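Local coordinates for protein mandelate racemase/muconate lactonizing enzyme (Polaromonas sp., PDB 2OG9) that is an enolase-superfamily enzyme of the mandelate racemase/muconate lactonizing type, probably a racemase acting on a mandelate-like acid, at residues 265-268 against 272-275. Numbering follows the deposited sequence.
Sequences EMLT and EHGD
The H273 imidazole takes the CD1 methyl of L267 over the middle of one face, a CH-pi contact with CD1 3.9 Å from the ring centroid and only 4° off the normal. At the ring edge, in its plane, NE2 hydrogen-bonds to water 1 at 2.9 Å, and the same water donates to L267 O, tying the ring to the loop backbone. L267 CB also sits 3.5 Å from H273 NE2. With CG anti to its carbonyl carbon (chi1 -53°), L267 sends its isobutyl group in between the ring and the E272 side chain. Were H273 replaced by an alanine, L267 CD1 would probably lose the ring face it lies on and water 1 the nitrogen that holds it on the helix side.

E272 reaches back with its chain extended beyond CG, and OE1 accepts the T268 amide: N to OE1 is 2.7 Å and the N-H...O angle 167°, the donor arriving almost in line with the C-O bond. The other oxygen, OE2, accepts a hydrogen bond from water 2, which also bonds T268 OG1, and hydrogen-bonds Y245 OH. The backbone N of E272 hydrogen-bonds to S269 OG, so backbone and carboxylate both fasten the helix to its lead-in.

Here strand 261-263 of the TIM barrel hands over to helix 270-278 within one beta-alpha unit; helix 289-292 packs beside T268 and H273, and G110 of the second subunit touches T268.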
ATOM      1  N   GLU A 265     -27.508  -0.948   7.019  1.00 22.40           N
ATOM      2  CA  GLU A 265     -28.668  -1.249   7.853  1.00 25.30           C
ATOM      3  C   GLU A 265     -28.683  -2.663   8.427  1.00 24.49           C
ATOM      4  O   GLU A 265     -29.291  -2.902   9.467  1.00 23.41           O
ATOM      5  CB  GLU A 265     -29.967  -1.003   7.069  1.00 28.55           C
ATOM      6  CG  GLU A 265     -30.140  -1.905   5.854  1.00 32.63           C
ATOM      7  CD  GLU A 265     -31.313  -1.504   4.974  1.00 35.48           C
ATOM      8  OE1 GLU A 265     -32.470  -1.835   5.316  1.00 36.24           O
ATOM      9  OE2 GLU A 265     -31.075  -0.851   3.936  1.00 37.58           O
HETATM   10  N   MSE A 266     -28.004  -3.599   7.770  1.00 23.55           N
HETATM   11  CA  MSE A 266     -27.986  -4.984   8.245  1.00 25.47           C
HETATM   12  C   MSE A 266     -26.896  -5.306   9.264  1.00 24.96           C
HETATM   13  O   MSE A 266     -26.964  -6.329   9.953  1.00 24.11           O
HETATM   14  CB  MSE A 266     -27.833  -5.943   7.060  1.00 29.68           C
HETATM   15  CG  MSE A 266     -28.944  -5.845   6.031  1.00 35.04           C
HETATM   16 SE   MSE A 266     -30.672  -6.159   6.838  1.00 56.91          SE
HETATM   17  CE  MSE A 266     -30.445  -8.039   7.258  1.00 39.05           C
ATOM     18  N   LEU A 267     -25.895  -4.438   9.356  1.00 23.37           N
ATOM     19  CA  LEU A 267     -24.767  -4.654  10.255  1.00 22.19           C
ATOM     20  C   LEU A 267     -25.160  -4.590  11.731  1.00 23.75           C
ATOM     21  O   LEU A 267     -26.068  -3.852  12.107  1.00 20.86           O
ATOM     22  CB  LEU A 267     -23.657  -3.646   9.924  1.00 20.81           C
ATOM     23  CG  LEU A 267     -23.273  -3.658   8.435  1.00 23.42           C
ATOM     24  CD1 LEU A 267     -22.075  -2.752   8.187  1.00 21.84           C
ATOM     25  CD2 LEU A 267     -22.954  -5.090   8.000  1.00 24.06           C
ATOM     26  N   THR A 268     -24.469  -5.364  12.564  1.00 22.18           N
ATOM     27  CA  THR A 268     -24.794  -5.419  13.985  1.00 23.68           C
ATOM     28  C   THR A 268     -23.696  -5.038  14.972  1.00 22.94           C
ATOM     29  O   THR A 268     -23.781  -5.389  16.148  1.00 22.29           O
ATOM     30  CB  THR A 268     -25.301  -6.832  14.363  1.00 23.16           C
ATOM     31  OG1 THR A 268     -24.293  -7.803  14.051  1.00 23.57           O
ATOM     32  CG2 THR A 268     -26.557  -7.168  13.586  1.00 21.64           C
ATOM     33  N   GLU A 272     -18.160  -4.048  12.293  1.00 24.75           N
ATOM     34  CA  GLU A 272     -18.615  -4.303  10.926  1.00 25.04           C
ATOM     35  C   GLU A 272     -18.722  -2.995  10.139  1.00 24.20           C
ATOM     36  O   GLU A 272     -18.382  -2.950   8.956  1.00 23.34           O
ATOM     37  CB  GLU A 272     -19.974  -5.015  10.919  1.00 27.42           C
ATOM     38  CG  GLU A 272     -19.988  -6.369  11.627  1.00 32.15           C
ATOM     39  CD  GLU A 272     -21.274  -7.140  11.372  1.00 34.89           C
ATOM     40  OE1 GLU A 272     -22.356  -6.527  11.449  1.00 32.15           O
ATOM     41  OE2 GLU A 272     -21.203  -8.360  11.094  1.00 37.82           O
ATOM     42  N   HIS A 273     -19.203  -1.939  10.793  1.00 22.22           N
ATOM     43  CA  HIS A 273     -19.325  -0.636  10.144  1.00 21.92           C
ATOM     44  C   HIS A 273     -17.934  -0.097   9.856  1.00 22.87           C
ATOM     45  O   HIS A 273     -17.709   0.582   8.849  1.00 22.12           O
ATOM     46  CB  HIS A 273     -20.089   0.344  11.043  1.00 21.40           C
ATOM     47  CG  HIS A 273     -21.575   0.215  10.941  1.00 19.83           C
ATOM     48  ND1 HIS A 273     -22.309   0.829   9.949  1.00 18.62           N
ATOM     49  CD2 HIS A 273     -22.460  -0.504  11.672  1.00 19.17           C
ATOM     50  CE1 HIS A 273     -23.580   0.493  10.071  1.00 20.42           C
ATOM     51  NE2 HIS A 273     -23.699  -0.315  11.110  1.00 18.92           N
ATOM     52  N   GLY A 274     -16.998  -0.408  10.744  1.00 22.87           N
ATOM     53  CA  GLY A 274     -15.634   0.043  10.555  1.00 24.87           C
ATOM     54  C   GLY A 274     -15.044  -0.582   9.305  1.00 25.60           C
ATOM     55  O   GLY A 274     -14.325   0.071   8.555  1.00 23.40           O
ATOM     56  N   ASP A 275     -15.362  -1.851   9.072  1.00 26.48           N
ATOM     57  CA  ASP A 275     -14.846  -2.559   7.908  1.00 28.18           C
ATOM     58  C   ASP A 275     -15.433  -1.938   6.643  1.00 26.64           C
ATOM     59  O   ASP A 275     -14.724  -1.696   5.665  1.00 25.34           O
ATOM     60  CB  ASP A 275     -15.207  -4.044   8.004  1.00 32.41           C
ATOM     61  CG  ASP A 275     -14.354  -4.911   7.096  1.00 38.15           C
ATOM     62  OD1 ASP A 275     -13.112  -4.761   7.123  1.00 39.88           O
ATOM     63  OD2 ASP A 275     -14.927  -5.749   6.364  1.00 41.95           O
TER
HETATM   64  O   HOH W   1     -26.507  -1.052  11.349  1.00 21.88           O
HETATM   65  O   HOH W   2     -23.061  -9.879  12.550  1.00 33.10           O